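Local coordinates for protein tripeptidase (Staphylococcus aureus subsp. aureus, PDB 3RZA) that probably hydrolyses tripeptides as a metal-dependent peptidase of the M20 family, working at a paired metal site bridged by a carboxylate and a water, at residues Y94-M99 and G182-A187; G192-G197 and P354-G359; A128-G133 and L358-E363; V157-E162 and G342-I347. One frame throughout, in Å; residues are numbered along the deposited sequence.

In the fold
All four interactions reach the central mixed sheet. Strand 93-98 pairs with 181-184 in interaction 1 and with 154-159, which enters interaction 4; strand 355-359 lies beside 181-184 and carries interaction 2 on its other side, and interactions 2 and 3 share its end, Leu358 and Gly359. The centres of interactions 1 and 4 are about 7 Å apart, those of 1 and 2 about 10 Å. Interactions 1 and 3 share the zinc ion: His98 and Asp186 come from the first, Asp129 from the third, where it also reaches the calcium ion. Tyr362 OH joins them by a probable hydrogen bond of 2.8 Å to Asp186 OD1. The Glu162 side chain of interaction 4 approaches the same zinc to about 4 Å.

Interaction 1 (Y94-M99 and G182-A187); sequences YLTSHM and GYAIDA. With ZN (zinc ion), chain C.
Ile185 gives its backbone N to Thr96 O at 2.9 Å, in a bond of 166° at the hydrogen that lies nearly along the C=O axis. Tyr183 grips the same strand twice, its N donating to Tyr94 O at 3.1 Å and its O accepting from Thr96 N at 2.9 Å. On one face of the sheet Leu95 CD2 rests against Tyr183 CB (3.8 Å) near the ring edge; Tyr183 OH bonds to Val319 O. On the other, Tyr94 swings its ring across Gly182, with CE1 3.4 Å from Gly182 CA; glycine suits this spot because it has no side chain to meet the ring, whose chi1 of 92° brings it over the neighbouring strand. Strands 93-98 and 181-184 are thus parallel neighbours in the central sheet of the M20 catalytic domain; His98 ends the first, and Asp186 follows just after the second. An inverse gamma turn centred on Ile185 turns the chain there, and Asp186 meets the metal. His98 NE2 and Asp186 OD1 each bind the zinc ion at 2.1 Å, ring and carboxylate planes 68° apart, with Asp186 OD2 at the imidazole edge; Asp129 adds a further ligand, and Tyr362 OH hydrogen-bonds to Asp186 OD1.

Interaction 2 (G192-G197 and P354-G359); sequences GTTVVG and PSVILG
Val195 N donates to Ile357 O over 2.7 Å, and Ile357 N returns a bond to Val195 O at 3.0 Å, both donors lying in the plane of the carbonyl they meet. This reciprocal pair is the hydrogen-bonded rung of an antiparallel ladder in the central mixed sheet, where strand 355-359 sits between 181-184 and 194-209. The two strand segments run at 150° to one another, 30° from strictly antiparallel, an ordinary sheet twist. Beta-branched residues suit so extended a backbone, and on one face Val195 CB packs on Ile357 CB at 3.8 Å. Across the other face the methyl groups Thr194 CG2 and Val356 CG2 meet at 3.4 Å, closer than ordinary van der Waals contact. Threonine turns that methyl anti to its own backbone N (its OG1 has chi1 -53°), which carries it over to the valine, while Val356 CB also presses on Val195 O. Thr194 itself faces Leu358 as a non-hydrogen-bonded pair. Farther along, Gly359 N donates to Thr193 O at 2.9 Å, an approach eased by the absence of a side chain on the glycine. Beyond this bond a water bridges the chains, accepting from Gly192 N at 2.9 Å and donating to Gly359 O at 2.7 Å.

Interaction 3 (A128-G133 and L358-E363); sequences ADDKAG and LGVGYE. With ZN (zinc ion), chain C; CA (calcium ion), chain D.
Asp129 lays its CB over one face of the Tyr362 ring, 4.0 Å from the centroid and 25° off the ring normal, a CH-pi contact directly behind a metal-bridging carboxylate. Such an aspartate, followed by a cis peptide to Asp130 and set at the start of a helix, is characteristic of the paired metal site of M20 peptidases. Packing is densest around the tyrosine. Val360 CB sits over the opposite ring face, Ala128 O approaches the ring edge at Tyr362 CD2 (3.5 Å), and Ala128 CB touches Tyr362 CB at 3.8 Å. One turn on, Ala132 CB meets Val360 CG1 at 3.6 Å; small alanines on this side of helix 128-147 let the loop after strand 355-359 come close. The contact is looser beside Asp130, where OD1 is 4.1 Å from Val360 CG2 and 3.8 Å from Tyr362 CE2 at the ring edge, while OD2 is taken by Ser97 OG and His98 N. The loop end, at partly exposed Glu363, makes no contact with segment 128-133; Glu363 forms a salt bridge with Arg371. Tyr362 OH is engaged by Asp186, a zinc ligand. Chi1 of -178° extends the Asp129 carboxylate to the metal pair: OD1 binds the zinc ion at 2.1 Å and OD2 the calcium ion at 2.1 Å.

Interaction 4 (V157-E162 and G342-I347); sequences VITVGE and GSDGSI
Thr159 OG1 donates to Asp344 OD2 in a short hydrogen bond of 2.5 Å, the two side chains coming from opposite directions. The hydroxyl meets the carboxylate on the syn side, 31° out of its plane, and chi1 of 64° aims it there. The other carboxylate oxygen is held by a water that donates to Asp344 OD1 at 2.7 Å and to Val160 O at 2.9 Å, so both oxygens of this buried acid have a partner and its rotation is fixed. Against the same carboxylate lies the aliphatic part of Glu162, with CG 3.5 Å from Asp344 OD1. The glutamate chain then bends at chi2 and carries its own carboxylate away, to where OE2 lies 3.6 Å from Ser343 CA.

In the next shell Ser343 occupies the N-cap position of helix 344-348; its OG accepts a weak bond from Gly345 N (3.1 Å), and Ser346 N bonds to Ser343 O at 2.9 Å. Asp344 follows in the first turn, where the helix end would probably favour a negative charge. On the other segment Gly161 adopts positive phi, which glycine tolerates easily, and turns the chain from strand 154-159 into Glu162. Both Glu162 and Asp344 touch the zinc ligand His98, and the glutamate side chain reaches to about 4 Å from the metal, beside the M20-type site.

Interaction 1 (Y94-M99 and G182-A187)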
loop_
_atom_site.group_PDB
_atom_site.type_symbol
_atom_site.label_atom_id
_atom_site.label_comp_id
_atom_site.label_asym_id
_atom_site.label_seq_id
_atom_site.Cartn_x
_atom_site.Cartn_y
_atom_site.Cartn_z
ATOM N N TYR A 94 27.674 31.084 18.451
ATOM C CA TYR A 94 26.237 30.854 18.431
ATOM C C TYR A 94 25.907 29.486 18.990
ATOM O O TYR A 94 26.727 28.587 18.963
ATOM C CB TYR A 94 25.610 31.057 17.026
ATOM C CG TYR A 94 25.521 29.798 16.200
ATOM C CD1 TYR A 94 26.630 29.336 15.500
ATOM C CD2 TYR A 94 24.335 29.047 16.138
ATOM C CE1 TYR A 94 26.584 28.169 14.775
ATOM C CE2 TYR A 94 24.285 27.866 15.413
ATOM C CZ TYR A 94 25.419 27.434 14.722
ATOM O OH TYR A 94 25.367 26.266 13.982
ATOM N N LEU A 95 24.689 29.364 19.516
ATOM C CA LEU A 95 24.141 28.105 20.001
ATOM C C LEU A 95 22.759 27.985 19.399
ATOM O O LEU A 95 22.061 28.992 19.312
ATOM C CB LEU A 95 24.048 28.127 21.520
ATOM C CG LEU A 95 25.344 28.334 22.299
ATOM C CD1 LEU A 95 25.007 28.662 23.767
ATOM C CD2 LEU A 95 26.241 27.088 22.184
ATOM N N THR A 96 22.359 26.777 18.997
ATOM C CA THR A 96 21.031 26.538 18.416
ATOM C C THR A 96 20.337 25.293 18.968
ATOM O O THR A 96 20.978 24.278 19.220
ATOM C CB THR A 96 21.044 26.494 16.851
ATOM O OG1 THR A 96 19.704 26.426 16.358
ATOM C CG2 THR A 96 21.807 25.312 16.322
ATOM N N SER A 97 19.044 25.454 19.268
ATOM C CA SER A 97 18.135 24.361 19.520
ATOM C C SER A 97 16.862 24.631 18.759
ATOM O O SER A 97 16.684 25.717 18.248
ATOM C CB SER A 97 17.859 24.236 21.021
ATOM O OG SER A 97 18.858 23.433 21.635
ATOM N N HIS A 98 16.024 23.617 18.620
ATOM C CA HIS A 98 14.737 23.760 17.922
ATOM C C HIS A 98 13.565 23.641 18.910
ATOM O O HIS A 98 13.607 22.826 19.837
ATOM C CB HIS A 98 14.603 22.770 16.757
ATOM C CG HIS A 98 14.580 21.334 17.150
ATOM N ND1 HIS A 98 13.411 20.641 17.369
ATOM C CD2 HIS A 98 15.577 20.423 17.216
ATOM C CE1 HIS A 98 13.696 19.374 17.615
ATOM N NE2 HIS A 98 15.003 19.214 17.517
HETATM N N MSE A 99 12.546 24.477 18.707
HETATM C CA MSE A 99 11.409 24.583 19.632
HETATM C C MSE A 99 10.282 23.579 19.346
HETATM O O MSE A 99 9.381 23.412 20.189
HETATM C CB MSE A 99 10.883 26.014 19.649
HETATM C CG MSE A 99 10.043 26.416 18.478
HETATM SE SE MSE A 99 9.638 28.263 18.545
HETATM C CE MSE A 99 11.357 28.949 17.920
ATOM N N GLY A 182 29.904 27.689 16.077
ATOM C CA GLY A 182 28.958 27.330 17.103
ATOM C C GLY A 182 28.471 25.923 17.170
ATOM O O GLY A 182 29.082 25.024 16.628
ATOM N N TYR A 183 27.400 25.737 17.939
ATOM C CA TYR A 183 27.001 24.436 18.425
ATOM C C TYR A 183 25.513 24.248 18.314
ATOM O O TYR A 183 24.753 25.065 18.845
ATOM C CB TYR A 183 27.414 24.278 19.879
ATOM C CG TYR A 183 28.894 24.427 20.050
ATOM C CD1 TYR A 183 29.757 23.375 19.726
ATOM C CD2 TYR A 183 29.453 25.661 20.438
ATOM C CE1 TYR A 183 31.142 23.522 19.847
ATOM C CE2 TYR A 183 30.832 25.818 20.552
ATOM C CZ TYR A 183 31.674 24.746 20.263
ATOM O OH TYR A 183 33.051 24.916 20.352
ATOM N N ALA A 184 25.092 23.179 17.638
ATOM C CA ALA A 184 23.705 22.703 17.718
ATOM C C ALA A 184 23.591 21.762 18.911
ATOM O O ALA A 184 24.273 20.754 18.957
ATOM C CB ALA A 184 23.308 22.024 16.433
ATOM N N ILE A 185 22.750 22.119 19.887
ATOM C CA ILE A 185 22.588 21.347 21.117
ATOM C C ILE A 185 21.482 20.323 20.847
ATOM O O ILE A 185 20.349 20.461 21.335
ATOM C CB ILE A 185 22.248 22.274 22.361
ATOM C CG1 ILE A 185 23.246 23.465 22.470
ATOM C CG2 ILE A 185 22.254 21.455 23.667
ATOM C CD1 ILE A 185 22.834 24.519 23.503
ATOM N N ASP A 186 21.799 19.312 20.033
ATOM C CA ASP A 186 20.777 18.448 19.432
ATOM C C ASP A 186 21.330 17.133 18.775
ATOM O O ASP A 186 20.869 16.738 17.718
ATOM C CB ASP A 186 19.978 19.274 18.374
ATOM C CG ASP A 186 18.711 18.569 17.878
ATOM O OD1 ASP A 186 18.063 17.865 18.673
ATOM O OD2 ASP A 186 18.347 18.737 16.689
ATOM N N ALA A 187 22.279 16.462 19.431
ATOM C CA ALA A 187 22.808 15.153 18.962
ATOM C C ALA A 187 22.306 14.008 19.855
ATOM O O ALA A 187 22.247 14.159 21.081
ATOM C CB ALA A 187 24.318 15.184 18.943
HETATM ZN ZN ZN C . 16.178 17.446 17.746
HETATM O O HOH W 1 16.194 15.969 16.272
#

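Interaction 2 (G192-G197 and P354-G359)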
loop_
_atom_site.group_PDB
_atom_site.type_symbol
_atom_site.label_atom_id
_atom_site.label_comp_id
_atom_site.label_asym_id
_atom_site.label_seq_id
_atom_site.Cartn_x
_atom_site.Cartn_y
_atom_site.Cartn_z
ATOM N N GLY A 192 29.024 15.313 26.353
ATOM C CA GLY A 192 30.487 15.320 26.247
ATOM C C GLY A 192 31.003 14.584 25.009
ATOM O O GLY A 192 32.213 14.519 24.791
ATOM N N THR A 193 30.088 14.013 24.213
ATOM C CA THR A 193 30.384 13.551 22.851
ATOM C C THR A 193 29.931 14.606 21.851
ATOM O O THR A 193 28.862 15.195 22.020
ATOM C CB THR A 193 29.691 12.208 22.582
ATOM O OG1 THR A 193 30.218 11.250 23.511
ATOM C CG2 THR A 193 29.929 11.729 21.140
ATOM N N THR A 194 30.768 14.861 20.831
ATOM C CA THR A 194 30.528 15.912 19.821
ATOM C C THR A 194 30.452 15.254 18.452
ATOM O O THR A 194 31.353 14.523 18.075
ATOM C CB THR A 194 31.694 16.955 19.810
ATOM O OG1 THR A 194 31.886 17.447 21.129
ATOM C CG2 THR A 194 31.399 18.123 18.882
ATOM N N VAL A 195 29.360 15.507 17.720
ATOM C CA VAL A 195 29.263 15.137 16.330
ATOM C C VAL A 195 30.032 16.166 15.486
ATOM O O VAL A 195 29.654 17.344 15.471
ATOM C CB VAL A 195 27.798 15.114 15.865
ATOM C CG1 VAL A 195 27.728 14.890 14.368
ATOM C CG2 VAL A 195 26.988 14.069 16.648
ATOM N N VAL A 196 31.075 15.715 14.786
ATOM C CA VAL A 196 31.932 16.589 13.910
ATOM C C VAL A 196 31.654 16.438 12.421
ATOM O O VAL A 196 32.230 17.169 11.596
ATOM C CB VAL A 196 33.463 16.398 14.191
ATOM C CG1 VAL A 196 33.761 16.741 15.676
ATOM C CG2 VAL A 196 33.974 14.948 13.807
ATOM N N GLY A 197 30.755 15.523 12.068
ATOM C CA GLY A 197 30.368 15.349 10.706
ATOM C C GLY A 197 29.050 14.647 10.626
ATOM O O GLY A 197 28.678 13.930 11.549
ATOM N N PRO A 354 31.340 27.378 10.910
ATOM C CA PRO A 354 31.677 26.041 11.409
ATOM C C PRO A 354 30.838 25.618 12.606
ATOM O O PRO A 354 30.843 26.295 13.626
ATOM C CB PRO A 354 33.151 26.183 11.821
ATOM C CG PRO A 354 33.689 27.185 10.905
ATOM C CD PRO A 354 32.570 28.113 10.547
ATOM N N SER A 355 30.089 24.536 12.443
ATOM C CA SER A 355 29.133 24.098 13.447
ATOM C C SER A 355 29.274 22.605 13.690
ATOM O O SER A 355 29.392 21.839 12.748
ATOM C CB SER A 355 27.719 24.438 13.013
ATOM O OG SER A 355 27.594 25.828 12.739
ATOM N N VAL A 356 29.275 22.220 14.965
ATOM C CA VAL A 356 29.287 20.820 15.396
ATOM C C VAL A 356 28.103 20.643 16.347
ATOM O O VAL A 356 27.513 21.636 16.803
ATOM C CB VAL A 356 30.654 20.455 16.080
ATOM C CG1 VAL A 356 31.820 20.808 15.133
ATOM C CG2 VAL A 356 30.808 21.149 17.395
ATOM N N ILE A 357 27.755 19.392 16.636
ATOM C CA ILE A 357 26.497 19.060 17.277
ATOM C C ILE A 357 26.837 18.370 18.600
ATOM O O ILE A 357 27.542 17.358 18.602
ATOM C CB ILE A 357 25.583 18.127 16.398
ATOM C CG1 ILE A 357 25.768 18.380 14.891
ATOM C CG2 ILE A 357 24.100 18.299 16.769
ATOM C CD1 ILE A 357 25.421 19.844 14.454
ATOM N N LEU A 358 26.346 18.932 19.710
ATOM C CA LEU A 358 26.639 18.436 21.043
ATOM C C LEU A 358 25.656 17.349 21.424
ATOM O O LEU A 358 24.444 17.504 21.215
ATOM C CB LEU A 358 26.530 19.562 22.074
ATOM C CG LEU A 358 27.437 20.768 21.886
ATOM C CD1 LEU A 358 27.082 21.827 22.949
ATOM C CD2 LEU A 358 28.927 20.375 21.931
ATOM N N GLY A 359 26.166 16.271 22.021
ATOM C CA GLY A 359 25.319 15.241 22.593
ATOM C C GLY A 359 24.446 15.805 23.695
ATOM O O GLY A 359 24.948 16.522 24.563
HETATM O O HOH W 2 27.529 17.198 24.696
#

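Interaction 3 (A128-G133 and L358-E363)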
loop_
_atom_site.group_PDB
_atom_site.type_symbol
_atom_site.label_atom_id
_atom_site.label_comp_id
_atom_site.label_asym_id
_atom_site.label_seq_id
_atom_site.Cartn_x
_atom_site.Cartn_y
_atom_site.Cartn_z
ATOM N N ALA A 128 12.089 15.896 25.293
ATOM C CA ALA A 128 13.513 16.160 25.626
ATOM C C ALA A 128 14.286 16.569 24.388
ATOM O O ALA A 128 15.145 17.445 24.440
ATOM C CB ALA A 128 14.149 14.950 26.276
ATOM N N ASP A 129 13.987 15.891 23.295
ATOM C CA ASP A 129 14.334 16.336 21.975
ATOM C C ASP A 129 13.304 17.418 21.506
ATOM O O ASP A 129 12.190 17.059 21.060
ATOM C CB ASP A 129 14.350 15.158 21.046
ATOM C CG ASP A 129 14.749 15.525 19.657
ATOM O OD1 ASP A 129 15.303 16.602 19.412
ATOM O OD2 ASP A 129 14.510 14.699 18.758
ATOM N N ASP A 130 13.622 18.716 21.583
ATOM C CA ASP A 130 14.938 19.304 21.917
ATOM C C ASP A 130 14.847 20.340 23.049
ATOM O O ASP A 130 15.727 21.198 23.205
ATOM C CB ASP A 130 15.544 19.908 20.649
ATOM C CG ASP A 130 17.047 20.209 20.772
ATOM O OD1 ASP A 130 17.728 19.504 21.558
ATOM O OD2 ASP A 130 17.526 21.190 20.123
ATOM N N LYS A 131 13.839 20.194 23.906
ATOM C CA LYS A 131 13.606 21.151 24.974
ATOM C C LYS A 131 14.643 21.040 26.133
ATOM O O LYS A 131 14.779 21.968 26.899
ATOM C CB LYS A 131 12.146 21.056 25.461
ATOM C CG LYS A 131 11.146 21.421 24.332
ATOM C CD LYS A 131 9.708 21.114 24.631
ATOM C CE LYS A 131 8.806 21.902 23.686
ATOM N NZ LYS A 131 7.344 21.539 23.754
ATOM N N ALA A 132 15.373 19.910 26.215
ATOM C CA ALA A 132 16.581 19.793 27.058
ATOM C C ALA A 132 17.613 20.823 26.647
ATOM O O ALA A 132 18.178 21.516 27.499
ATOM C CB ALA A 132 17.182 18.372 26.972
ATOM N N GLY A 133 17.819 20.949 25.339
ATOM C CA GLY A 133 18.667 21.984 24.784
ATOM C C GLY A 133 18.228 23.396 25.121
ATOM O O GLY A 133 19.038 24.218 25.542
ATOM N N LEU A 358 26.346 18.932 19.710
ATOM C CA LEU A 358 26.639 18.436 21.043
ATOM C C LEU A 358 25.656 17.349 21.424
ATOM O O LEU A 358 24.444 17.504 21.215
ATOM C CB LEU A 358 26.530 19.562 22.074
ATOM C CG LEU A 358 27.437 20.768 21.886
ATOM C CD1 LEU A 358 27.082 21.827 22.949
ATOM C CD2 LEU A 358 28.927 20.375 21.931
ATOM N N GLY A 359 26.166 16.271 22.021
ATOM C CA GLY A 359 25.319 15.241 22.593
ATOM C C GLY A 359 24.446 15.805 23.695
ATOM O O GLY A 359 24.948 16.522 24.563
ATOM N N VAL A 360 23.135 15.535 23.619
ATOM C CA VAL A 360 22.163 15.961 24.616
ATOM C C VAL A 360 21.908 14.854 25.686
ATOM O O VAL A 360 21.424 15.155 26.796
ATOM C CB VAL A 360 20.823 16.389 23.931
ATOM C CG1 VAL A 360 19.771 16.841 24.963
ATOM C CG2 VAL A 360 21.082 17.515 22.936
ATOM N N GLY A 361 22.185 13.580 25.353
ATOM C CA GLY A 361 21.920 12.466 26.272
ATOM C C GLY A 361 20.444 12.048 26.405
ATOM O O GLY A 361 20.123 11.168 27.213
ATOM N N TYR A 362 19.557 12.625 25.587
ATOM C CA TYR A 362 18.154 12.184 25.546
ATOM C C TYR A 362 18.089 10.772 24.945
ATOM O O TYR A 362 19.023 10.332 24.246
ATOM C CB TYR A 362 17.216 13.190 24.833
ATOM C CG TYR A 362 17.689 13.808 23.503
ATOM C CD1 TYR A 362 18.302 13.038 22.494
ATOM C CD2 TYR A 362 17.459 15.151 23.226
ATOM C CE1 TYR A 362 18.701 13.606 21.287
ATOM C CE2 TYR A 362 17.871 15.722 21.992
ATOM C CZ TYR A 362 18.482 14.921 21.035
ATOM O OH TYR A 362 18.896 15.430 19.800
ATOM N N GLU A 363 17.037 10.035 25.282
ATOM C CA GLU A 363 16.955 8.605 24.940
ATOM C C GLU A 363 15.571 8.224 24.442
ATOM O O GLU A 363 14.579 8.794 24.890
ATOM C CB GLU A 363 17.308 7.784 26.156
ATOM C CG GLU A 363 18.824 7.765 26.484
ATOM C CD GLU A 363 19.147 6.884 27.681
ATOM O OE1 GLU A 363 18.198 6.532 28.423
ATOM O OE2 GLU A 363 20.343 6.543 27.881
HETATM ZN ZN ZN C . 16.178 17.446 17.746
HETATM CA CA CA D . 13.972 14.789 16.756
HETATM O O HOH W 1 16.194 15.969 16.272
#

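Interaction 4 (V157-E162 and G342-I347)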
loop_
_atom_site.group_PDB
_atom_site.type_symbol
_atom_site.label_atom_id
_atom_site.label_comp_id
_atom_site.label_asym_id
_atom_site.label_seq_id
_atom_site.Cartn_x
_atom_site.Cartn_y
_atom_site.Cartn_z
ATOM N N VAL A 157 19.955 30.766 18.702
ATOM C CA VAL A 157 19.164 30.627 17.482
ATOM C C VAL A 157 18.124 29.532 17.724
ATOM O O VAL A 157 18.477 28.356 17.852
ATOM C CB VAL A 157 20.067 30.268 16.254
ATOM C CG1 VAL A 157 19.240 30.110 15.012
ATOM C CG2 VAL A 157 21.135 31.341 16.045
ATOM N N ILE A 158 16.847 29.921 17.807
ATOM C CA ILE A 158 15.763 28.984 18.152
ATOM C C ILE A 158 14.919 28.757 16.901
ATOM O O ILE A 158 14.247 29.686 16.413
ATOM C CB ILE A 158 14.864 29.488 19.320
ATOM C CG1 ILE A 158 15.676 30.210 20.408
ATOM C CG2 ILE A 158 14.077 28.336 19.912
ATOM C CD1 ILE A 158 16.851 29.437 20.964
ATOM N N THR A 159 14.982 27.534 16.360
ATOM C CA THR A 159 14.360 27.236 15.083
ATOM C C THR A 159 13.016 26.563 15.242
ATOM O O THR A 159 12.711 25.965 16.283
ATOM C CB THR A 159 15.219 26.313 14.213
ATOM O OG1 THR A 159 15.354 25.057 14.869
ATOM C CG2 THR A 159 16.542 26.906 13.994
ATOM N N VAL A 160 12.268 26.620 14.164
ATOM C CA VAL A 160 10.957 25.973 14.032
ATOM C C VAL A 160 11.123 24.908 12.958
ATOM O O VAL A 160 12.128 24.903 12.228
ATOM C CB VAL A 160 9.882 26.959 13.632
ATOM C CG1 VAL A 160 9.498 27.861 14.845
ATOM C CG2 VAL A 160 10.329 27.804 12.420
ATOM N N GLY A 161 10.210 23.944 12.931
ATOM C CA GLY A 161 10.173 22.959 11.877
ATOM C C GLY A 161 11.379 22.068 11.673
ATOM O O GLY A 161 11.521 21.507 10.594
ATOM N N GLU A 162 12.254 21.925 12.677
ATOM C CA GLU A 162 13.396 21.026 12.542
ATOM C C GLU A 162 12.952 19.594 12.250
ATOM O O GLU A 162 13.556 18.924 11.415
ATOM C CB GLU A 162 14.311 21.075 13.772
ATOM C CG GLU A 162 15.707 20.400 13.583
ATOM C CD GLU A 162 15.778 18.879 13.909
ATOM O OE1 GLU A 162 14.794 18.236 14.378
ATOM O OE2 GLU A 162 16.858 18.317 13.694
ATOM N N GLY A 342 20.811 14.270 10.061
ATOM C CA GLY A 342 20.945 15.714 9.970
ATOM C C GLY A 342 20.444 16.449 11.208
ATOM O O GLY A 342 19.896 15.859 12.120
ATOM N N SER A 343 20.667 17.750 11.215
ATOM C CA SER A 343 20.199 18.648 12.271
ATOM C C SER A 343 20.262 20.032 11.676
ATOM O O SER A 343 20.746 20.196 10.532
ATOM C CB SER A 343 21.103 18.553 13.506
ATOM O OG SER A 343 22.282 19.316 13.344
ATOM N N ASP A 344 19.846 21.043 12.436
ATOM C CA ASP A 344 19.973 22.431 11.975
ATOM C C ASP A 344 21.408 22.852 11.698
ATOM O O ASP A 344 21.640 23.723 10.852
ATOM C CB ASP A 344 19.314 23.417 12.958
ATOM C CG ASP A 344 17.780 23.332 12.937
ATOM O OD1 ASP A 344 17.179 23.018 11.883
ATOM O OD2 ASP A 344 17.183 23.573 13.982
ATOM N N GLY A 345 22.353 22.226 12.396
ATOM C CA GLY A 345 23.770 22.362 12.109
ATOM C C GLY A 345 24.204 22.005 10.707
ATOM O O GLY A 345 25.146 22.594 10.211
ATOM N N SER A 346 23.508 21.050 10.075
ATOM C CA SER A 346 23.746 20.688 8.668
ATOM C C SER A 346 23.446 21.854 7.729
ATOM O O SER A 346 24.131 22.018 6.724
ATOM C CB SER A 346 22.892 19.482 8.238
ATOM O OG SER A 346 23.052 18.342 9.086
ATOM N N ILE A 347 22.418 22.650 8.058
ATOM C CA ILE A 347 22.069 23.819 7.271
ATOM C C ILE A 347 22.969 25.000 7.595
ATOM O O ILE A 347 23.420 25.701 6.675
ATOM C CB ILE A 347 20.595 24.221 7.458
ATOM C CG1 ILE A 347 19.653 23.065 7.083
ATOM C CG2 ILE A 347 20.262 25.458 6.609
ATOM C CD1 ILE A 347 19.910 22.419 5.668
HETATM O O HOH W 3 14.661 23.775 11.264
#